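Local coordinates for protein exoribonuclease II, mitochondrial (Candida glabrata, PDB 6F3H) that probably degrades RNA from its 3' end as the magnesium-dependent exoribonuclease component of the mitochondrial RNA degradosome, here as an active-site mutant, at residues 33-44 / 76-87. The protein carries 1 engineered substitution. Numbering follows the deposited sequence.
Sequences SLNVGDIVLLKQ and AMKNSVILRIPK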
loop_
_atom_site.group_PDB
_atom_site.type_symbol
_atom_site.label_atom_id
_atom_site.label_comp_id
_atom_site.label_asym_id
_atom_site.label_seq_id
_atom_site.Cartn_x
_atom_site.Cartn_y
_atom_site.Cartn_z
ATOM N N SER A 33 -3.290 11.141 -15.621
ATOM C CA SER A 33 -2.043 11.252 -14.896
ATOM C C SER A 33 -1.692 12.721 -14.695
ATOM O O SER A 33 -2.380 13.630 -15.175
ATOM C CB SER A 33 -0.931 10.538 -15.653
ATOM O OG SER A 33 0.328 10.971 -15.168
ATOM N N LEU A 34 -0.634 12.951 -13.927
ATOM C CA LEU A 34 -0.196 14.315 -13.704
ATOM C C LEU A 34 0.192 14.937 -15.026
ATOM O O LEU A 34 0.961 14.353 -15.793
ATOM C CB LEU A 34 0.983 14.374 -12.735
ATOM C CG LEU A 34 1.526 15.778 -12.429
ATOM C CD1 LEU A 34 0.601 16.507 -11.503
ATOM C CD2 LEU A 34 2.904 15.718 -11.810
ATOM N N ASN A 35 -0.295 16.157 -15.247
ATOM C CA ASN A 35 -0.228 16.800 -16.546
ATOM C C ASN A 35 -0.299 18.307 -16.356
ATOM O O ASN A 35 -0.804 18.798 -15.342
ATOM C CB ASN A 35 -1.372 16.301 -17.419
ATOM C CG ASN A 35 -1.056 16.384 -18.859
ATOM O OD1 ASN A 35 0.009 16.873 -19.231
ATOM N ND2 ASN A 35 -1.925 15.816 -19.690
ATOM N N VAL A 36 0.175 19.045 -17.363
ATOM C CA VAL A 36 0.159 20.504 -17.271
ATOM C C VAL A 36 -1.284 20.992 -17.235
ATOM O O VAL A 36 -2.175 20.417 -17.870
ATOM C CB VAL A 36 0.961 21.151 -18.417
ATOM C CG1 VAL A 36 2.307 20.469 -18.597
ATOM C CG2 VAL A 36 0.189 21.086 -19.696
ATOM N N GLY A 37 -1.537 22.014 -16.434
ATOM C CA GLY A 37 -2.877 22.475 -16.179
ATOM C C GLY A 37 -3.442 21.953 -14.884
ATOM O O GLY A 37 -4.429 22.499 -14.373
ATOM N N ASP A 38 -2.849 20.888 -14.365
ATOM C CA ASP A 38 -3.272 20.359 -13.088
ATOM C C ASP A 38 -2.969 21.387 -12.014
ATOM O O ASP A 38 -1.992 22.129 -12.106
ATOM C CB ASP A 38 -2.555 19.045 -12.803
ATOM C CG ASP A 38 -3.162 17.867 -13.559
ATOM O OD1 ASP A 38 -4.292 17.998 -14.075
ATOM O OD2 ASP A 38 -2.529 16.795 -13.595
ATOM N N ILE A 39 -3.853 21.510 -11.045
ATOM C CA ILE A 39 -3.614 22.405 -9.924
ATOM C C ILE A 39 -3.252 21.572 -8.703
ATOM O O ILE A 39 -3.962 20.624 -8.355
ATOM C CB ILE A 39 -4.805 23.332 -9.659
ATOM C CG1 ILE A 39 -4.876 24.380 -10.772
ATOM C CG2 ILE A 39 -4.670 23.989 -8.327
ATOM C CD1 ILE A 39 -6.024 25.373 -10.619
ATOM N N VAL A 40 -2.111 21.881 -8.085
ATOM C CA VAL A 40 -1.530 20.990 -7.098
ATOM C C VAL A 40 -1.246 21.723 -5.805
ATOM O O VAL A 40 -1.052 22.937 -5.768
ATOM C CB VAL A 40 -0.230 20.355 -7.598
ATOM C CG1 VAL A 40 -0.554 19.483 -8.735
ATOM C CG2 VAL A 40 0.691 21.453 -8.015
ATOM N N LEU A 41 -1.190 20.939 -4.745
ATOM C CA LEU A 41 -0.551 21.315 -3.504
ATOM C C LEU A 41 0.739 20.522 -3.386
ATOM O O LEU A 41 0.748 19.308 -3.597
ATOM C CB LEU A 41 -1.446 21.020 -2.313
ATOM C CG LEU A 41 -2.269 22.193 -1.841
ATOM C CD1 LEU A 41 -2.621 21.906 -0.413
ATOM C CD2 LEU A 41 -1.518 23.519 -1.991
ATOM N N LEU A 42 1.821 21.208 -3.085
ATOM C CA LEU A 42 3.108 20.565 -2.916
ATOM C C LEU A 42 3.473 20.432 -1.442
ATOM O O LEU A 42 2.949 21.132 -0.577
ATOM C CB LEU A 42 4.185 21.332 -3.666
ATOM C CG LEU A 42 4.326 20.897 -5.115
ATOM C CD1 LEU A 42 3.014 20.589 -5.740
ATOM C CD2 LEU A 42 5.043 21.953 -5.901
ATOM N N LYS A 43 4.365 19.478 -1.160
ATOM C CA LYS A 43 4.918 19.342 0.186
ATOM C C LYS A 43 5.782 20.539 0.547
ATOM O O LYS A 43 5.925 20.870 1.729
ATOM C CB LYS A 43 5.716 18.051 0.297
ATOM C CG LYS A 43 4.863 16.825 0.494
ATOM C CD LYS A 43 5.689 15.565 0.335
ATOM C CE LYS A 43 4.804 14.318 0.197
ATOM N NZ LYS A 43 5.553 13.048 -0.112
ATOM N N GLN A 44 6.389 21.170 -0.455
ATOM C CA GLN A 44 7.086 22.426 -0.239
ATOM C C GLN A 44 6.105 23.536 0.126
ATOM O O GLN A 44 6.240 24.175 1.174
ATOM C CB GLN A 44 7.889 22.793 -1.491
ATOM C CG GLN A 44 8.897 21.732 -1.993
ATOM C CD GLN A 44 8.281 20.418 -2.495
ATOM O OE1 GLN A 44 7.179 20.036 -2.094
ATOM N NE2 GLN A 44 9.005 19.720 -3.368
ATOM N N ALA A 76 9.700 20.026 -8.925
ATOM C CA ALA A 76 9.466 19.110 -7.832
ATOM C C ALA A 76 9.218 17.718 -8.361
ATOM O O ALA A 76 8.770 17.531 -9.493
ATOM C CB ALA A 76 8.281 19.544 -6.967
HETATM N N MSE A 77 9.517 16.744 -7.511
HETATM C CA MSE A 77 9.214 15.362 -7.790
HETATM C C MSE A 77 7.734 15.184 -7.850
HETATM O O MSE A 77 7.003 15.695 -7.016
HETATM C CB MSE A 77 9.796 14.434 -6.723
HETATM C CG MSE A 77 11.265 14.142 -6.922
HETATM SE SE MSE A 77 11.701 13.926 -8.817
HETATM C CE MSE A 77 13.657 14.004 -8.705
ATOM N N LYS A 78 7.307 14.430 -8.844
ATOM C CA LYS A 78 5.928 14.005 -8.952
ATOM C C LYS A 78 5.302 13.717 -7.594
ATOM O O LYS A 78 4.161 14.092 -7.346
ATOM C CB LYS A 78 5.881 12.769 -9.838
ATOM C CG LYS A 78 4.561 12.072 -9.853
ATOM C CD LYS A 78 4.686 10.746 -10.609
ATOM C CE LYS A 78 4.932 9.544 -9.676
ATOM N NZ LYS A 78 3.702 8.707 -9.433
ATOM N N ASN A 79 6.037 13.073 -6.699
ATOM C CA ASN A 79 5.472 12.672 -5.421
ATOM C C ASN A 79 5.472 13.772 -4.384
ATOM O O ASN A 79 4.923 13.574 -3.294
ATOM C CB ASN A 79 6.225 11.477 -4.901
ATOM C CG ASN A 79 6.076 10.331 -5.807
ATOM O OD1 ASN A 79 6.456 10.418 -6.973
ATOM N ND2 ASN A 79 5.464 9.268 -5.326
ATOM N N SER A 80 6.061 14.919 -4.694
ATOM C CA SER A 80 5.864 16.059 -3.823
ATOM C C SER A 80 4.457 16.620 -3.924
ATOM O O SER A 80 4.145 17.555 -3.194
ATOM C CB SER A 80 6.871 17.157 -4.147
ATOM O OG SER A 80 8.202 16.698 -3.987
ATOM N N VAL A 81 3.624 16.108 -4.826
ATOM C CA VAL A 81 2.248 16.572 -4.988
ATOM C C VAL A 81 1.360 15.965 -3.907
ATOM O O VAL A 81 1.199 14.740 -3.848
ATOM C CB VAL A 81 1.713 16.233 -6.383
ATOM C CG1 VAL A 81 0.228 16.524 -6.427
ATOM C CG2 VAL A 81 2.439 17.051 -7.430
ATOM N N ILE A 82 0.724 16.818 -3.089
ATOM C CA ILE A 82 -0.131 16.296 -2.023
ATOM C C ILE A 82 -1.574 16.168 -2.459
ATOM O O ILE A 82 -2.295 15.281 -1.971
ATOM C CB ILE A 82 -0.057 17.173 -0.757
ATOM C CG1 ILE A 82 1.343 17.667 -0.529
ATOM C CG2 ILE A 82 -0.244 16.318 0.408
ATOM C CD1 ILE A 82 1.393 18.571 0.658
ATOM N N LEU A 83 -2.051 17.077 -3.310
ATOM C CA LEU A 83 -3.346 16.879 -3.929
ATOM C C LEU A 83 -3.349 17.556 -5.279
ATOM O O LEU A 83 -2.587 18.487 -5.533
ATOM C CB LEU A 83 -4.514 17.385 -3.066
ATOM C CG LEU A 83 -4.694 18.811 -2.565
ATOM C CD1 LEU A 83 -5.306 19.682 -3.636
ATOM C CD2 LEU A 83 -5.600 18.778 -1.355
ATOM N N ARG A 84 -4.252 17.088 -6.132
ATOM C CA ARG A 84 -4.239 17.417 -7.542
ATOM C C ARG A 84 -5.664 17.672 -7.991
ATOM O O ARG A 84 -6.586 16.965 -7.570
ATOM C CB ARG A 84 -3.621 16.277 -8.352
ATOM C CG ARG A 84 -3.928 16.260 -9.831
ATOM C CD ARG A 84 -3.205 15.094 -10.494
ATOM N NE ARG A 84 -3.738 14.689 -11.796
ATOM C CZ ARG A 84 -4.367 13.541 -12.033
ATOM N NH1 ARG A 84 -4.557 12.666 -11.054
ATOM N NH2 ARG A 84 -4.812 13.268 -13.259
ATOM N N ILE A 85 -5.820 18.682 -8.845
ATOM C CA ILE A 85 -7.079 19.076 -9.458
ATOM C C ILE A 85 -6.874 19.011 -10.960
ATOM O O ILE A 85 -6.072 19.780 -11.500
ATOM C CB ILE A 85 -7.499 20.500 -9.066
ATOM C CG1 ILE A 85 -7.777 20.582 -7.581
ATOM C CG2 ILE A 85 -8.709 20.908 -9.870
ATOM C CD1 ILE A 85 -8.956 19.762 -7.212
ATOM N N PRO A 86 -7.589 18.153 -11.676
ATOM C CA PRO A 86 -7.288 17.944 -13.095
ATOM C C PRO A 86 -7.716 19.132 -13.950
ATOM O O PRO A 86 -8.571 19.938 -13.571
ATOM C CB PRO A 86 -8.068 16.666 -13.437
ATOM C CG PRO A 86 -8.319 15.986 -12.083
ATOM C CD PRO A 86 -8.543 17.149 -11.167
ATOM N N LYS A 87 -7.066 19.248 -15.108
ATOM C CA LYS A 87 -7.331 20.313 -16.081
ATOM C C LYS A 87 -8.824 20.650 -16.292
ATOM O O LYS A 87 -9.228 21.262 -17.296
ATOM C CB LYS A 87 -6.702 19.915 -17.415
ATOM C CG LYS A 87 -5.217 19.632 -17.330
ATOM C CD LYS A 87 -4.782 18.716 -18.454
ATOM C CE LYS A 87 -4.492 19.483 -19.720
ATOM N NZ LYS A 87 -3.546 18.724 -20.575
#
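Arg84 sets CG anti to its own backbone nitrogen (chi1 161°) and runs extended as far as NE, while Asp38 turns its carboxylate beside its own N (chi1 -79°), and the two meet in a salt bridge. NE of Arg84 lies 3.0 Å from OD2 of Asp38, almost in the guanidinium plane but well above the carboxylate plane; the two planes stand 64° apart. From the opposite face of the carboxylate, Asn35 N reaches the same OD2 at 2.9 Å. The two donors hold OD2 from both sides, OD1 takes a weak bond from Lys87 N, and Asp38 closes the type II turn that starts at Asn35; the positive charge of Arg84 would be expected to favour the ionised aspartate. Leu34 N lies over one guanidinium face, toward its rim, and NH1 of Arg84 bonds to Leu240 O. Lys87 packs the carbons CG to CE of its side chain against the carbonyl oxygen of Val36, within the turn.

From here the strands run antiparallel. Ile39 and Ile85 exchange backbone bonds, with Ile39 N to Ile85 O at 2.9 Å. On their face, Leu41 CB meets Leu83 CG at 3.9 Å, and helix 212-226 covers this side through Leu215, Leu216 and Tyr219. On the other face Val40 CG1 meets Val81 CG1 at 3.8 Å, the two side chains crossing at about a right angle, and Leu42 CD1 rests against Val81 CG2. At the far end Gln44 donates NE2 to Ser80 OG at 3.2 Å, the hydroxyl lying near its amide plane.

Leu41 N bonds to Leu83 O while Leu41 O accepts from Ile82 N, so two residues face Leu41: a classic beta bulge, in the pairing of edge strand 81-85 with strand 39-42 of a five-stranded antiparallel sheet.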